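Side-chain contacts in ancylostoma secreted protein 1 (Necator americanus, PDB 3NT8), which is a secreted protein with two CAP domains, probably associated with the transition of infective hookworm larvae to parasitism: residues D42-A47 and C175-V180; S124-G129 and S150-S155; D34-A39 and V117-T122. All blocks are in the same frame, centred on the assembly; numbering follows the deposited sequence.

Contact 1 of 3, residues D42-A47 and C175-V180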
loop_
_atom_site.group_PDB
_atom_site.type_symbol
_atom_site.label_atom_id
_atom_site.label_comp_id
_atom_site.label_asym_id
_atom_site.label_seq_id
_atom_site.Cartn_x
_atom_site.Cartn_y
_atom_site.Cartn_z
ATOM N N ASP A 42 15.280 16.504 8.579
ATOM C CA ASP A 42 15.352 16.284 10.020
ATOM C C ASP A 42 13.974 16.356 10.680
ATOM O O ASP A 42 13.635 15.548 11.585
ATOM C CB ASP A 42 16.274 17.351 10.660
ATOM C CG ASP A 42 17.737 17.108 10.369
ATOM O OD1 ASP A 42 18.089 16.024 9.822
ATOM O OD2 ASP A 42 18.544 17.996 10.730
ATOM N N PHE A 43 13.170 17.330 10.258
ATOM C CA PHE A 43 11.850 17.486 10.879
ATOM C C PHE A 43 11.037 16.175 10.640
ATOM O O PHE A 43 10.323 15.674 11.531
ATOM C CB PHE A 43 11.131 18.739 10.346
ATOM C CG PHE A 43 9.876 19.103 11.124
ATOM C CD1 PHE A 43 9.866 20.234 11.974
ATOM C CD2 PHE A 43 8.708 18.347 11.007
ATOM C CE1 PHE A 43 8.731 20.556 12.689
ATOM C CE2 PHE A 43 7.564 18.684 11.737
ATOM C CZ PHE A 43 7.574 19.807 12.556
ATOM N N HIS A 44 11.160 15.605 9.457
ATOM C CA HIS A 44 10.358 14.430 9.176
ATOM C C HIS A 44 10.852 13.245 10.012
ATOM O O HIS A 44 10.042 12.540 10.580
ATOM C CB HIS A 44 10.345 14.050 7.700
ATOM C CG HIS A 44 9.387 14.838 6.843
ATOM N ND1 HIS A 44 9.681 16.087 6.330
ATOM C CD2 HIS A 44 8.167 14.512 6.334
ATOM C CE1 HIS A 44 8.665 16.510 5.589
ATOM N NE2 HIS A 44 7.740 15.568 5.567
ATOM N N ASN A 45 12.178 13.013 10.040
ATOM C CA ASN A 45 12.740 11.862 10.767
ATOM C C ASN A 45 12.674 11.947 12.277
ATOM O O ASN A 45 12.588 10.925 12.950
ATOM C CB ASN A 45 14.177 11.636 10.359
ATOM C CG ASN A 45 14.269 11.139 8.979
ATOM O OD1 ASN A 45 13.421 10.350 8.554
ATOM N ND2 ASN A 45 15.280 11.601 8.238
ATOM N N ASN A 46 12.771 13.152 12.806
ATOM C CA ASN A 46 12.620 13.338 14.231
ATOM C C ASN A 46 11.191 13.037 14.669
ATOM O O ASN A 46 10.988 12.463 15.751
ATOM C CB ASN A 46 13.011 14.770 14.669
ATOM C CG ASN A 46 14.494 15.021 14.474
ATOM O OD1 ASN A 46 15.270 14.088 14.582
ATOM N ND2 ASN A 46 14.885 16.253 14.176
ATOM N N ALA A 47 10.224 13.492 13.879
ATOM C CA ALA A 47 8.823 13.263 14.157
ATOM C C ALA A 47 8.461 11.804 13.916
ATOM O O ALA A 47 7.687 11.222 14.696
ATOM C CB ALA A 47 7.876 14.217 13.302
ATOM N N CYS A 175 6.201 19.196 -0.348
ATOM C CA CYS A 175 7.040 17.996 -0.194
ATOM C C CYS A 175 6.264 16.919 -0.887
ATOM O O CYS A 175 5.035 16.917 -0.841
ATOM C CB CYS A 175 7.244 17.582 1.292
ATOM S SG CYS A 175 8.257 18.626 2.326
ATOM N N ILE A 176 7.006 16.022 -1.548
ATOM C CA ILE A 176 6.453 14.831 -2.180
ATOM C C ILE A 176 7.105 13.599 -1.578
ATOM O O ILE A 176 8.229 13.680 -1.061
ATOM C CB ILE A 176 6.651 14.791 -3.745
ATOM C CG1 ILE A 176 8.047 15.205 -4.142
ATOM C CG2 ILE A 176 5.658 15.643 -4.472
ATOM C CD1 ILE A 176 8.337 14.808 -5.528
ATOM N N TYR A 177 6.401 12.471 -1.636
ATOM C CA TYR A 177 6.777 11.268 -0.859
ATOM C C TYR A 177 6.534 10.066 -1.716
ATOM O O TYR A 177 5.521 10.012 -2.379
ATOM C CB TYR A 177 5.889 11.131 0.398
ATOM C CG TYR A 177 5.880 12.336 1.277
ATOM C CD1 TYR A 177 6.635 12.371 2.466
ATOM C CD2 TYR A 177 5.068 13.406 0.994
ATOM C CE1 TYR A 177 6.575 13.465 3.286
ATOM C CE2 TYR A 177 5.015 14.494 1.833
ATOM C CZ TYR A 177 5.760 14.515 2.980
ATOM O OH TYR A 177 5.774 15.598 3.789
ATOM N N ASN A 178 7.437 9.093 -1.702
ATOM C CA ASN A 178 7.283 7.910 -2.503
ATOM C C ASN A 178 6.331 6.848 -1.882
ATOM O O ASN A 178 6.406 5.657 -2.242
ATOM C CB ASN A 178 8.644 7.265 -2.801
ATOM C CG ASN A 178 9.301 6.630 -1.543
ATOM O OD1 ASN A 178 8.984 7.001 -0.406
ATOM N ND2 ASN A 178 10.236 5.688 -1.759
ATOM N N GLY A 179 5.475 7.267 -0.951
ATOM C CA GLY A 179 4.469 6.366 -0.405
ATOM C C GLY A 179 3.186 7.155 -0.229
ATOM O O GLY A 179 3.218 8.395 -0.023
ATOM N N VAL A 180 2.073 6.427 -0.265
ATOM C CA VAL A 180 0.753 7.000 -0.122
ATOM C C VAL A 180 0.126 6.670 1.272
ATOM O O VAL A 180 -0.118 5.496 1.601
ATOM C CB VAL A 180 -0.140 6.517 -1.323
ATOM C CG1 VAL A 180 -1.546 7.094 -1.223
ATOM C CG2 VAL A 180 0.546 6.930 -2.660
#

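Contact 2 of 3, residues S124-G129 and S150-S155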
loop_
_atom_site.group_PDB
_atom_site.type_symbol
_atom_site.label_atom_id
_atom_site.label_comp_id
_atom_site.label_asym_id
_atom_site.label_seq_id
_atom_site.Cartn_x
_atom_site.Cartn_y
_atom_site.Cartn_z
ATOM N N SER A 124 5.126 21.870 10.694
ATOM C CA SER A 124 4.420 21.665 11.932
ATOM C C SER A 124 2.922 21.812 11.819
ATOM O O SER A 124 2.149 21.152 12.565
ATOM C CB SER A 124 5.043 22.490 13.091
ATOM O OG SER A 124 4.858 23.882 12.986
ATOM N N GLY A 125 2.501 22.648 10.878
ATOM C CA GLY A 125 1.099 22.771 10.442
ATOM C C GLY A 125 0.569 21.479 9.770
ATOM O O GLY A 125 -0.563 21.038 10.055
ATOM N N TRP A 126 1.375 20.879 8.911
ATOM C CA TRP A 126 1.075 19.537 8.335
ATOM C C TRP A 126 0.951 18.481 9.402
ATOM O O TRP A 126 0.005 17.701 9.414
ATOM C CB TRP A 126 2.136 19.114 7.309
ATOM C CG TRP A 126 2.135 19.906 6.074
ATOM C CD1 TRP A 126 1.081 20.676 5.581
ATOM C CD2 TRP A 126 3.183 20.014 5.093
ATOM N NE1 TRP A 126 1.452 21.247 4.396
ATOM C CE2 TRP A 126 2.735 20.895 4.087
ATOM C CE3 TRP A 126 4.443 19.463 4.971
ATOM C CZ2 TRP A 126 3.500 21.224 2.957
ATOM C CZ3 TRP A 126 5.217 19.822 3.855
ATOM C CH2 TRP A 126 4.739 20.700 2.873
ATOM N N TRP A 127 1.927 18.493 10.305
ATOM C CA TRP A 127 2.044 17.516 11.351
ATOM C C TRP A 127 0.887 17.587 12.416
ATOM O O TRP A 127 0.544 16.551 13.016
ATOM C CB TRP A 127 3.468 17.633 11.999
ATOM C CG TRP A 127 3.768 16.415 12.953
ATOM C CD1 TRP A 127 3.606 16.372 14.309
ATOM C CD2 TRP A 127 4.158 15.078 12.558
ATOM N NE1 TRP A 127 3.929 15.126 14.792
ATOM C CE2 TRP A 127 4.250 14.304 13.737
ATOM C CE3 TRP A 127 4.472 14.476 11.324
ATOM C CZ2 TRP A 127 4.646 12.983 13.724
ATOM C CZ3 TRP A 127 4.859 13.160 11.309
ATOM C CH2 TRP A 127 4.933 12.416 12.500
ATOM N N SER A 128 0.233 18.753 12.571
ATOM C CA SER A 128 -0.649 19.034 13.680
ATOM C C SER A 128 -1.987 18.313 13.485
ATOM O O SER A 128 -2.852 18.384 14.336
ATOM C CB SER A 128 -0.829 20.567 13.949
ATOM O OG SER A 128 -1.420 21.261 12.848
ATOM N N GLY A 129 -2.137 17.662 12.319
ATOM C CA GLY A 129 -3.282 16.845 11.985
ATOM C C GLY A 129 -3.664 15.899 13.119
ATOM O O GLY A 129 -4.820 15.851 13.524
ATOM N N SER A 150 -0.620 12.012 7.389
ATOM C CA SER A 150 -0.470 10.667 6.820
ATOM C C SER A 150 0.718 10.485 5.883
ATOM O O SER A 150 1.440 9.487 6.015
ATOM C CB SER A 150 -1.779 10.179 6.175
ATOM O OG SER A 150 -2.035 10.740 4.894
ATOM N N ASN A 151 0.969 11.467 5.001
ATOM C CA ASN A 151 2.163 11.493 4.159
ATOM C C ASN A 151 3.444 11.637 4.939
ATOM O O ASN A 151 4.428 11.018 4.592
ATOM C CB ASN A 151 2.131 12.573 3.027
ATOM C CG ASN A 151 0.917 12.420 2.126
ATOM O OD1 ASN A 151 0.598 11.314 1.747
ATOM N ND2 ASN A 151 0.200 13.526 1.854
ATOM N N MET A 152 3.416 12.407 6.010
ATOM C CA MET A 152 4.636 12.621 6.812
ATOM C C MET A 152 5.032 11.369 7.595
ATOM O O MET A 152 6.222 11.096 7.743
ATOM C CB MET A 152 4.472 13.810 7.756
ATOM C CG MET A 152 4.227 15.114 7.056
ATOM S SD MET A 152 4.394 16.609 8.111
ATOM C CE MET A 152 6.104 16.452 8.698
ATOM N N VAL A 153 4.040 10.619 8.069
ATOM C CA VAL A 153 4.226 9.583 9.077
ATOM C C VAL A 153 4.246 8.196 8.467
ATOM O O VAL A 153 4.674 7.226 9.147
ATOM C CB VAL A 153 3.149 9.702 10.243
ATOM C CG1 VAL A 153 1.893 9.006 9.884
ATOM C CG2 VAL A 153 3.631 9.106 11.520
ATOM N N TYR A 154 3.808 8.063 7.202
ATOM C CA TYR A 154 3.565 6.748 6.646
ATOM C C TYR A 154 4.763 5.829 6.689
ATOM O O TYR A 154 5.767 6.082 6.059
ATOM C CB TYR A 154 3.007 6.852 5.206
ATOM C CG TYR A 154 2.486 5.534 4.669
ATOM C CD1 TYR A 154 1.417 4.881 5.297
ATOM C CD2 TYR A 154 3.065 4.938 3.550
ATOM C CE1 TYR A 154 0.930 3.632 4.804
ATOM C CE2 TYR A 154 2.588 3.759 3.059
ATOM C CZ TYR A 154 1.538 3.096 3.696
ATOM O OH TYR A 154 1.111 1.913 3.152
ATOM N N SER A 155 4.631 4.717 7.370
ATOM C CA SER A 155 5.793 3.900 7.742
ATOM C C SER A 155 6.576 3.311 6.577
ATOM O O SER A 155 7.786 3.220 6.703
ATOM C CB SER A 155 5.362 2.847 8.735
ATOM O OG SER A 155 4.500 1.886 8.172
#

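Contact 3 of 3, residues D34-A39 and V117-T122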
loop_
_atom_site.group_PDB
_atom_site.type_symbol
_atom_site.label_atom_id
_atom_site.label_comp_id
_atom_site.label_asym_id
_atom_site.label_seq_id
_atom_site.Cartn_x
_atom_site.Cartn_y
_atom_site.Cartn_z
ATOM N N ASP A 34 21.271 23.495 1.097
ATOM C CA ASP A 34 21.450 22.248 1.878
ATOM C C ASP A 34 20.897 22.373 3.256
ATOM O O ASP A 34 20.367 21.402 3.808
ATOM C CB ASP A 34 22.886 21.767 1.910
ATOM C CG ASP A 34 23.267 21.072 0.631
ATOM O OD1 ASP A 34 22.378 20.959 -0.264
ATOM O OD2 ASP A 34 24.451 20.678 0.492
ATOM N N SER A 35 20.961 23.578 3.783
ATOM C CA SER A 35 20.479 23.845 5.103
ATOM C C SER A 35 18.966 23.670 5.142
ATOM O O SER A 35 18.395 23.240 6.154
ATOM C CB SER A 35 20.886 25.268 5.520
ATOM O OG SER A 35 20.364 25.482 6.785
ATOM N N ASP A 36 18.319 24.011 4.025
ATOM C CA ASP A 36 16.895 23.788 3.849
ATOM C C ASP A 36 16.593 22.310 3.720
ATOM O O ASP A 36 15.656 21.843 4.305
ATOM C CB ASP A 36 16.403 24.482 2.583
ATOM C CG ASP A 36 16.502 26.006 2.672
ATOM O OD1 ASP A 36 16.470 26.569 3.782
ATOM O OD2 ASP A 36 16.568 26.621 1.610
ATOM N N ARG A 37 17.396 21.590 2.953
ATOM C CA ARG A 37 17.148 20.195 2.746
ATOM C C ARG A 37 17.301 19.471 4.071
ATOM O O ARG A 37 16.673 18.440 4.280
ATOM C CB ARG A 37 18.106 19.600 1.744
ATOM C CG ARG A 37 18.000 20.162 0.389
ATOM C CD ARG A 37 19.190 19.759 -0.475
ATOM N NE ARG A 37 18.922 20.075 -1.881
ATOM C CZ ARG A 37 19.346 21.182 -2.455
ATOM N NH1 ARG A 37 20.123 22.015 -1.776
ATOM N NH2 ARG A 37 19.037 21.407 -3.719
ATOM N N GLN A 38 18.211 19.939 4.915
ATOM C CA GLN A 38 18.513 19.284 6.150
ATOM C C GLN A 38 17.367 19.624 7.089
ATOM O O GLN A 38 16.975 18.802 7.830
ATOM C CB GLN A 38 19.881 19.773 6.654
ATOM C CG GLN A 38 20.414 19.009 7.875
ATOM C CD GLN A 38 20.945 17.651 7.479
ATOM O OE1 GLN A 38 21.886 17.573 6.680
ATOM N NE2 GLN A 38 20.319 16.568 7.969
ATOM N N ALA A 39 16.767 20.813 6.995
ATOM C CA ALA A 39 15.650 21.123 7.864
ATOM C C ALA A 39 14.330 20.363 7.496
ATOM O O ALA A 39 13.599 19.982 8.372
ATOM C CB ALA A 39 15.430 22.603 7.977
ATOM N N VAL A 117 12.442 30.578 6.769
ATOM C CA VAL A 117 11.796 30.654 8.107
ATOM C C VAL A 117 10.377 30.127 8.118
ATOM O O VAL A 117 9.770 29.933 9.188
ATOM C CB VAL A 117 11.895 32.047 8.769
ATOM C CG1 VAL A 117 13.401 32.432 8.895
ATOM C CG2 VAL A 117 11.092 33.093 7.970
ATOM N N LYS A 118 9.878 29.861 6.914
ATOM C CA LYS A 118 8.568 29.274 6.772
ATOM C C LYS A 118 8.611 27.754 6.680
ATOM O O LYS A 118 7.548 27.106 6.537
ATOM C CB LYS A 118 7.859 29.876 5.560
ATOM C CG LYS A 118 7.323 31.256 5.806
ATOM C CD LYS A 118 6.051 31.242 6.675
ATOM C CE LYS A 118 5.691 32.619 7.109
ATOM N NZ LYS A 118 4.453 32.581 7.925
ATOM N N ILE A 119 9.807 27.162 6.764
ATOM C CA ILE A 119 9.880 25.710 6.671
ATOM C C ILE A 119 9.261 25.034 7.912
ATOM O O ILE A 119 8.525 24.073 7.786
ATOM C CB ILE A 119 11.309 25.160 6.427
ATOM C CG1 ILE A 119 11.853 25.564 5.050
ATOM C CG2 ILE A 119 11.285 23.589 6.557
ATOM C CD1 ILE A 119 13.362 25.198 4.918
ATOM N N GLU A 120 9.562 25.538 9.087
ATOM C CA GLU A 120 9.157 24.904 10.302
ATOM C C GLU A 120 7.662 25.027 10.564
ATOM O O GLU A 120 7.018 24.049 10.906
ATOM C CB GLU A 120 10.003 25.407 11.493
ATOM C CG GLU A 120 9.885 24.509 12.799
ATOM C CD GLU A 120 8.573 24.656 13.601
ATOM O OE1 GLU A 120 7.876 25.739 13.573
ATOM O OE2 GLU A 120 8.248 23.663 14.306
ATOM N N PRO A 121 7.115 26.239 10.401
ATOM C CA PRO A 121 5.698 26.354 10.630
ATOM C C PRO A 121 4.881 25.659 9.539
ATOM O O PRO A 121 3.745 25.303 9.805
ATOM C CB PRO A 121 5.463 27.892 10.678
ATOM C CG PRO A 121 6.541 28.425 9.779
ATOM C CD PRO A 121 7.746 27.565 10.217
ATOM N N THR A 122 5.430 25.494 8.321
ATOM C CA THR A 122 4.740 24.678 7.295
ATOM C C THR A 122 4.629 23.201 7.713
ATOM O O THR A 122 3.549 22.589 7.673
ATOM C CB THR A 122 5.427 24.721 5.926
ATOM O OG1 THR A 122 5.420 26.069 5.491
ATOM C CG2 THR A 122 4.660 23.881 4.890
#

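Contact 1 of 3, residues D42-A47 and C175-V180
The imidazole edge of His-44 meets the hydroxyl of Tyr-177 between helix 34-52 and strand 170-177, bridging backbones whose closest CA atoms, those of His-44 and Cys-175, are 10.6 Å apart. Asp-42 and Phe-43 lead into this turn of the helix on other faces: Asp-42 OD1 bonds back to Gln-38, while the ring of Phe-43 goes to Glu-120 and Met-152. His-44 is the residue that spans the gap. Its CG lies beside the backbone N (chi1 -81°), which carries the ring off the helix toward the sheet. There NE2 and Tyr-177 OH form a hydrogen bond of 2.7 Å, nearly straight at 160°, with the hydroxyl close to the imidazole plane. The two planes are turned 57° against each other, so the rings lie obliquely; the nearest ring carbon of the tyrosine, CE1, is 3.3 Å from His-44 NE2. Beside this bond His-44 CE1 touches Cys-175 SG at 3.9 Å, a sulfur already tied up in the disulfide to Cys-162. At its other nitrogen, ND1, the imidazole is bonded to Phe-40 O one turn earlier, so its rotation is fixed at both ends. Histidine suits this buried gap with a nitrogen for each side, and tyrosine with a hydroxyl at the end of a long apolar ring. Farther along, Asn-45 OD1 receives Leu-72 N, and Ala-47, small enough to let a tryptophan lie close, packs on Trp-127. A helix laid against the central sheet in this way belongs to the alpha-beta-alpha sandwich of the CAP fold.

Contact 2 of 3, residues S124-G129 and S150-S155
Met-152 reaches from helix 147-153 in between Trp-126 and Trp-127 of helix 119-127. Its CB starts at the edge of the Trp-127 indole, in the ring plane and 3.6 Å from CE3. The chain then runs on extended through CG to SD, which lodges against Trp-126 CB at 3.5 Å. Here the sulfur is beside two aromatic systems and over neither: it sits at the edge of the Trp-126 five-membered ring, 5.5 Å from the centroid, and at the edge of the Trp-127 six-membered ring, both Met-aromatic contacts. A bend at chi3 (58°) folds the methyl CE back to Trp-127 CE3, 3.7 Å away. An unbranched, flexible and polarisable side chain can bend in this way to fit both indoles. Val-153 adds a branched flank, setting CG2 3.7 Å from Trp-127 CH2 while the two side chains cross at about a right angle. The polar side of that indole is used too, NE1 bonding to Glu-56. Around the contact, Trp-127 leans on Val-51 of helix 34-52, Trp-126 lies on strand 100-107 through Asn-102 and Met-104, and Met-152 also touches Tyr-177 of strand 170-177, which places the two helices' junction between a third helix and the sheet.

Contact 3 of 3, residues D34-A39 and V117-T122
Ala-39 and Ile-119 mark the nearest approach of the two backbones, 7.5 Å between CA atoms, where the first turns of helix 34-52 come up to the start of helix 119-127 just after a short 3-10 segment. Ile-119 carries the contact. With CG1 beside the backbone N (chi1 -66°) and the chain extended beyond it, CD1 is thrust across at Asp-36, while CG2 faces Ala-39. The methyl CD1 lies 3.6 Å from Asp-36 OD1 and also rests on that residue's CB, the two side chains crossing at about a right angle. Ala-39 CB is a looser neighbour, 4.5 Å from Ile-119 CG2; the short alanine lets the helices come close, and Phe-40 of the same helix also packs on Ile-119. An aspartate beside an isoleucine seems ill matched, yet the carboxylate is engaged through its other oxygen: OD2 bonds to Tyr-164 OH and accepts from Thr-33 N, just ahead of the helix. A negative charge in the first turn is also likely to be favoured by the helix dipole. Next to it Arg-37 makes a salt bridge to Asp-34, NH1 to OD1 at 2.9 Å, with a weak hydrogen bond within it, and a second salt bridge to Glu-79.

On the opposing helix, Thr-122 OG1 donates to Lys-118 O at 2.6 Å, nearly along the C=O axis (162°), and the same carbonyl accepts Thr-122 N; Trp-106 NE1 bonds the threonine hydroxyl as well. Pro-121 fits this first turn because its missing N-H costs no helical bond there. Across the gap the contacts are van der Waals in kind, methyl against carboxylate oxygen and methyl against methyl, so the touch depends on the fit of one isoleucine, while the polar bonds lie within each segment or with its surroundings.

Overall arrangement
All three contacts are buried, lie on the same side of the chain's centre and share elements: helix 34-52 serves contacts 1 and 3, helix 119-127 contacts 2 and 3. Contacts 1 and 2 lie deeper, their centres about 8 Å apart, and touch directly where Cys-175 SG meets Trp-126 CZ3 at 3.6 Å; contact 2 is nested in the chain loop that contact 1 closes. Contact 3, whose centre is about 28 Å from that of the chain, is farther out; its Ala-39, like Trp-127 of contact 2, is partly exposed. Chemistry differs too: a polar helix-to-sheet bond in contact 1, sulfur and aromatic packing in contact 2, and a sparse van der Waals touch of isoleucine on aspartate and alanine in contact 3.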